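Local coordinates for protein endo-xylogalacturonan hydrolase A (Aspergillus tubingensis, PDB 4C2L) that hydrolyses the xylose-substituted galacturonan backbone of xylogalacturonan, a component of the hairy regions of pectin, as a secreted glycoside hydrolase of family 28, at residues A265-G277 and Q301-P315. Residues are numbered along the deposited sequence; the frame is centred on the assembly and turned at random.
Sequences AGIKTYPSGGDHG and QSCYGEDDDYCEENP. With SO4 (sulfate ion), chain E; SO4 (sulfate ion), chain H.
Lys268 and Gln301 pair in parallel on adjacent strands of the right-handed parallel beta-helix of family 28, Gln301 N donating to Ile267 O (2.8 Å) and Thr269 N to Gln301 O; past the end of the bridge, Tyr304 N donates to Thr269 O, tying the loop after the strand to its neighbour. The side chains of Lys268 and Gln301 lie alongside each other on the same face of the sheet, and a bend at chi3 (-63°) carries Lys268 CE obliquely past the Tyr304 ring in an off-centre CH-pi contact, 4.1 Å from CE to the ring centroid. Lys268 NZ ends between two sulfates, probably from the crystallisation liquor, bonded at 2.8 Å to O2 of the chain H sulfate and weakly to O1 and O3 of the chain E sulfate; the side chains of Asp210 and His233, the probable catalytic residues, lie about 6 Å from that of Lys268, consistent with a place near the active site where a negatively charged galacturonate could sit. Tyr304 turns its CD2 edge onto one face of Tyr270, a T-shaped pair with planes at 89°. Beyond it, Pro271 wedges its CB and CG against Cys311 SG of the Cys303-Cys311 disulfide, with CG also touching Glu306 CG and Tyr310 CE1. Tyr310, in helix 308-313, is sandwiched by Asn314 ND2 and Glu306 CD, and its OH donates to Ser272 O in the carbonyl plane. Pro315 O takes two bonds, from Ser272 OG (2.6 Å) and, longer, Ser272 N. His276, ending the type II' turn from Gly273, ties it to Glu306: NE2 donates within the imidazole plane to the anti side of Glu306 OE2 at 2.8 Å.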
loop_
_atom_site.group_PDB
_atom_site.type_symbol
_atom_site.label_atom_id
_atom_site.label_comp_id
_atom_site.label_asym_id
_atom_site.label_seq_id
_atom_site.Cartn_x
_atom_site.Cartn_y
_atom_site.Cartn_z
ATOM N N ALA A 265 -5.441 8.337 7.922
ATOM C CA ALA A 265 -6.380 7.374 7.353
ATOM C C ALA A 265 -7.409 8.112 6.544
ATOM O O ALA A 265 -7.659 9.298 6.778
ATOM C CB ALA A 265 -7.053 6.574 8.453
ATOM N N GLY A 266 -8.002 7.433 5.565
ATOM C CA GLY A 266 -9.059 8.089 4.817
ATOM C C GLY A 266 -9.699 7.238 3.748
ATOM O O GLY A 266 -9.338 6.067 3.557
ATOM N N ILE A 267 -10.675 7.857 3.087
ATOM C CA ILE A 267 -11.428 7.257 1.990
ATOM C C ILE A 267 -11.427 8.248 0.831
ATOM O O ILE A 267 -11.664 9.441 1.047
ATOM C CB ILE A 267 -12.888 6.953 2.419
ATOM C CG1 ILE A 267 -12.884 5.952 3.589
ATOM C CG2 ILE A 267 -13.676 6.376 1.232
ATOM C CD1 ILE A 267 -14.229 5.759 4.264
ATOM N N LYS A 268 -11.166 7.770 -0.392
ATOM C CA LYS A 268 -11.132 8.646 -1.560
ATOM C C LYS A 268 -11.968 8.046 -2.666
ATOM O O LYS A 268 -11.702 6.934 -3.108
ATOM C CB LYS A 268 -9.722 8.789 -2.148
ATOM C CG LYS A 268 -8.585 9.015 -1.194
ATOM C CD LYS A 268 -7.342 9.462 -1.968
ATOM C CE LYS A 268 -6.840 8.414 -2.945
ATOM N NZ LYS A 268 -5.378 8.579 -3.238
ATOM N N THR A 269 -12.972 8.779 -3.135
ATOM C CA THR A 269 -13.787 8.273 -4.235
ATOM C C THR A 269 -13.933 9.357 -5.296
ATOM O O THR A 269 -13.952 10.539 -4.990
ATOM C CB THR A 269 -15.180 7.804 -3.758
ATOM O OG1 THR A 269 -15.863 8.888 -3.111
ATOM C CG2 THR A 269 -15.046 6.637 -2.757
ATOM N N TYR A 270 -14.050 8.932 -6.549
ATOM C CA TYR A 270 -14.320 9.847 -7.643
ATOM C C TYR A 270 -15.770 10.320 -7.572
ATOM O O TYR A 270 -16.635 9.602 -7.088
ATOM C CB TYR A 270 -14.088 9.144 -8.976
ATOM C CG TYR A 270 -12.630 9.099 -9.377
ATOM C CD1 TYR A 270 -11.786 8.082 -8.917
ATOM C CD2 TYR A 270 -12.099 10.066 -10.235
ATOM C CE1 TYR A 270 -10.441 8.042 -9.288
ATOM C CE2 TYR A 270 -10.762 10.030 -10.612
ATOM C CZ TYR A 270 -9.945 9.018 -10.141
ATOM O OH TYR A 270 -8.617 8.995 -10.529
ATOM N N PRO A 271 -16.034 11.537 -8.053
ATOM C CA PRO A 271 -17.434 11.967 -8.143
ATOM C C PRO A 271 -18.134 11.290 -9.323
ATOM O O PRO A 271 -17.553 10.405 -9.961
ATOM C CB PRO A 271 -17.307 13.469 -8.380
ATOM C CG PRO A 271 -16.027 13.591 -9.145
ATOM C CD PRO A 271 -15.102 12.605 -8.456
ATOM N N SER A 272 -19.373 11.689 -9.616
ATOM C CA SER A 272 -20.077 11.114 -10.757
ATOM C C SER A 272 -19.673 11.829 -12.055
ATOM O O SER A 272 -18.745 12.640 -12.064
ATOM C CB SER A 272 -21.592 11.177 -10.552
ATOM O OG SER A 272 -22.001 12.520 -10.355
ATOM N N GLY A 273 -20.364 11.514 -13.146
ATOM C CA GLY A 273 -20.072 12.142 -14.440
ATOM C C GLY A 273 -18.990 11.409 -15.209
ATOM O O GLY A 273 -18.295 10.539 -14.673
ATOM N N GLY A 274 -18.851 11.752 -16.488
ATOM C CA GLY A 274 -17.846 11.134 -17.337
ATOM C C GLY A 274 -17.938 9.625 -17.324
ATOM O O GLY A 274 -19.024 9.060 -17.446
ATOM N N ASP A 275 -16.793 8.973 -17.159
ATOM C CA ASP A 275 -16.727 7.521 -17.149
ATOM C C ASP A 275 -16.667 6.967 -15.730
ATOM O O ASP A 275 -16.460 5.770 -15.542
ATOM C CB ASP A 275 -15.505 7.046 -17.940
ATOM C CG ASP A 275 -15.682 7.212 -19.440
ATOM O OD1 ASP A 275 -16.798 7.578 -19.880
ATOM O OD2 ASP A 275 -14.706 6.965 -20.179
ATOM N N HIS A 276 -16.852 7.835 -14.742
ATOM C CA HIS A 276 -16.737 7.417 -13.342
ATOM C C HIS A 276 -17.831 6.473 -12.986
ATOM O O HIS A 276 -18.938 6.571 -13.511
ATOM C CB HIS A 276 -16.778 8.610 -12.402
ATOM C CG HIS A 276 -15.736 9.661 -12.696
ATOM N ND1 HIS A 276 -14.457 9.351 -13.005
ATOM C CD2 HIS A 276 -15.818 11.045 -12.702
ATOM C CE1 HIS A 276 -13.764 10.487 -13.227
ATOM N NE2 HIS A 276 -14.595 11.523 -13.030
ATOM N N GLY A 277 -17.534 5.541 -12.086
ATOM C CA GLY A 277 -18.534 4.629 -11.565
ATOM C C GLY A 277 -18.902 4.970 -10.135
ATOM O O GLY A 277 -18.490 6.005 -9.601
ATOM N N GLN A 301 -12.565 12.098 0.931
ATOM C CA GLN A 301 -12.581 12.826 -0.321
ATOM C C GLN A 301 -13.640 12.222 -1.208
ATOM O O GLN A 301 -13.640 11.011 -1.437
ATOM C CB GLN A 301 -11.212 12.744 -1.012
ATOM C CG GLN A 301 -10.125 13.539 -0.303
ATOM C CD GLN A 301 -8.744 13.175 -0.817
ATOM O OE1 GLN A 301 -8.291 13.707 -1.833
ATOM N NE2 GLN A 301 -8.083 12.258 -0.136
ATOM N N SER A 302 -14.555 13.063 -1.695
ATOM C CA SER A 302 -15.624 12.610 -2.577
ATOM C C SER A 302 -15.535 13.283 -3.947
ATOM O O SER A 302 -16.344 13.008 -4.840
ATOM C CB SER A 302 -16.985 12.915 -1.954
ATOM O OG SER A 302 -17.117 14.304 -1.715
ATOM N N CYS A 303 -14.552 14.159 -4.100
ATOM C CA CYS A 303 -14.337 14.886 -5.355
ATOM C C CYS A 303 -12.939 14.544 -5.892
ATOM O O CYS A 303 -12.253 15.384 -6.487
ATOM C CB CYS A 303 -14.497 16.393 -5.111
ATOM S SG CYS A 303 -14.621 17.408 -6.611
ATOM N N TYR A 304 -12.517 13.301 -5.672
ATOM C CA TYR A 304 -11.179 12.891 -6.078
ATOM C C TYR A 304 -10.997 12.992 -7.589
ATOM O O TYR A 304 -11.846 12.530 -8.354
ATOM C CB TYR A 304 -10.872 11.473 -5.613
ATOM C CG TYR A 304 -9.432 11.096 -5.837
ATOM C CD1 TYR A 304 -8.430 11.576 -4.992
ATOM C CD2 TYR A 304 -9.068 10.270 -6.900
ATOM C CE1 TYR A 304 -7.105 11.238 -5.198
ATOM C CE2 TYR A 304 -7.743 9.919 -7.116
ATOM C CZ TYR A 304 -6.772 10.405 -6.258
ATOM O OH TYR A 304 -5.457 10.054 -6.467
ATOM N N GLY A 305 -9.888 13.602 -8.002
ATOM C CA GLY A 305 -9.538 13.688 -9.421
ATOM C C GLY A 305 -10.282 14.760 -10.197
ATOM O O GLY A 305 -10.167 14.833 -11.417
ATOM N N GLU A 306 -11.053 15.588 -9.500
ATOM C CA GLU A 306 -11.828 16.647 -10.153
ATOM C C GLU A 306 -11.806 17.912 -9.300
ATOM O O GLU A 306 -11.255 17.904 -8.200
ATOM C CB GLU A 306 -13.268 16.181 -10.434
ATOM C CG GLU A 306 -13.387 14.847 -11.178
ATOM C CD GLU A 306 -13.070 14.915 -12.668
ATOM O OE1 GLU A 306 -12.743 16.002 -13.182
ATOM O OE2 GLU A 306 -13.161 13.872 -13.347
ATOM N N ASP A 307 -12.360 19.013 -9.812
ATOM C CA ASP A 307 -12.419 20.238 -9.010
ATOM C C ASP A 307 -13.811 20.527 -8.447
ATOM O O ASP A 307 -14.780 19.841 -8.778
ATOM C CB ASP A 307 -11.836 21.453 -9.758
ATOM C CG ASP A 307 -12.580 21.781 -11.048
ATOM O OD1 ASP A 307 -13.811 21.580 -11.141
ATOM O OD2 ASP A 307 -11.914 22.272 -11.982
ATOM N N ASP A 308 -13.891 21.547 -7.593
ATOM C CA ASP A 308 -15.136 21.918 -6.914
ATOM C C ASP A 308 -16.309 22.175 -7.852
ATOM O O ASP A 308 -17.417 21.707 -7.592
ATOM C CB ASP A 308 -14.913 23.122 -5.989
ATOM C CG ASP A 308 -14.024 22.789 -4.797
ATOM O OD1 ASP A 308 -13.533 21.642 -4.715
ATOM O OD2 ASP A 308 -13.811 23.671 -3.936
ATOM N N ASP A 309 -16.071 22.912 -8.939
ATOM C CA ASP A 309 -17.140 23.231 -9.891
ATOM C C ASP A 309 -17.681 21.996 -10.595
ATOM O O ASP A 309 -18.883 21.904 -10.868
ATOM C CB ASP A 309 -16.675 24.262 -10.925
ATOM C CG ASP A 309 -16.547 25.658 -10.338
ATOM O OD1 ASP A 309 -17.101 25.921 -9.247
ATOM O OD2 ASP A 309 -15.883 26.496 -10.976
ATOM N N TYR A 310 -16.787 21.053 -10.886
ATOM C CA TYR A 310 -17.169 19.789 -11.498
ATOM C C TYR A 310 -18.089 19.016 -10.554
ATOM O O TYR A 310 -19.100 18.440 -10.977
ATOM C CB TYR A 310 -15.929 18.950 -11.837
ATOM C CG TYR A 310 -16.271 17.635 -12.488
ATOM C CD1 TYR A 310 -16.619 16.520 -11.719
ATOM C CD2 TYR A 310 -16.269 17.504 -13.874
ATOM C CE1 TYR A 310 -16.947 15.318 -12.315
ATOM C CE2 TYR A 310 -16.597 16.305 -14.481
ATOM C CZ TYR A 310 -16.933 15.217 -13.697
ATOM O OH TYR A 310 -17.258 14.028 -14.300
ATOM N N CYS A 311 -17.737 19.014 -9.273
ATOM C CA CYS A 311 -18.471 18.230 -8.287
ATOM C C CYS A 311 -19.821 18.838 -7.927
ATOM O O CYS A 311 -20.738 18.120 -7.527
ATOM C CB CYS A 311 -17.595 17.926 -7.068
ATOM S SG CYS A 311 -16.308 16.737 -7.532
ATOM N N GLU A 312 -19.947 20.154 -8.092
ATOM C CA GLU A 312 -21.243 20.819 -7.973
ATOM C C GLU A 312 -22.225 20.310 -9.030
ATOM O O GLU A 312 -23.388 20.054 -8.724
ATOM C CB GLU A 312 -21.091 22.337 -8.072
ATOM C CG GLU A 312 -20.513 22.974 -6.820
ATOM C CD GLU A 312 -20.384 24.482 -6.939
ATOM O OE1 GLU A 312 -21.296 25.112 -7.518
ATOM O OE2 GLU A 312 -19.373 25.035 -6.452
ATOM N N GLU A 313 -21.746 20.145 -10.260
ATOM C CA GLU A 313 -22.576 19.638 -11.353
ATOM C C GLU A 313 -22.641 18.109 -11.395
ATOM O O GLU A 313 -23.584 17.539 -11.946
ATOM C CB GLU A 313 -22.096 20.187 -12.709
ATOM C CG GLU A 313 -21.880 21.703 -12.763
ATOM C CD GLU A 313 -23.158 22.516 -12.986
ATOM O OE1 GLU A 313 -24.272 21.942 -12.966
ATOM O OE2 GLU A 313 -23.048 23.750 -13.186
ATOM N N ASN A 314 -21.636 17.447 -10.815
ATOM C CA ASN A 314 -21.558 15.987 -10.815
ATOM C C ASN A 314 -21.296 15.462 -9.404
ATOM O O ASN A 314 -20.150 15.131 -9.070
ATOM C CB ASN A 314 -20.445 15.511 -11.746
ATOM C CG ASN A 314 -20.636 15.986 -13.172
ATOM O OD1 ASN A 314 -21.368 15.373 -13.950
ATOM N ND2 ASN A 314 -19.964 17.069 -13.526
ATOM N N PRO A 315 -22.347 15.389 -8.572
ATOM C CA PRO A 315 -22.128 15.088 -7.162
ATOM C C PRO A 315 -21.608 13.669 -6.937
ATOM O O PRO A 315 -21.840 12.770 -7.754
ATOM C CB PRO A 315 -23.524 15.259 -6.539
ATOM C CG PRO A 315 -24.296 16.069 -7.535
ATOM C CD PRO A 315 -23.779 15.611 -8.861
HETATM S S SO4 E . -4.873 6.491 -6.538
HETATM O O1 SO4 E . -3.857 7.404 -5.972
HETATM O O2 SO4 E . -5.720 7.263 -7.483
HETATM O O3 SO4 E . -5.635 5.963 -5.397
HETATM O O4 SO4 E . -4.212 5.419 -7.301
HETATM S S SO4 H . -3.118 11.339 -2.739
HETATM O O1 SO4 H . -2.538 12.625 -3.187
HETATM O O2 SO4 H . -4.492 11.215 -3.264
HETATM O O3 SO4 H . -3.158 11.349 -1.261
HETATM O O4 SO4 H . -2.293 10.190 -3.192
HETATM O O HOH W 1 -8.932 10.538 1.848
HETATM O O HOH W 2 -17.448 10.454 -4.621
HETATM O O HOH W 3 -15.866 9.388 -0.423
HETATM O O HOH W 4 -23.210 13.400 -12.842
#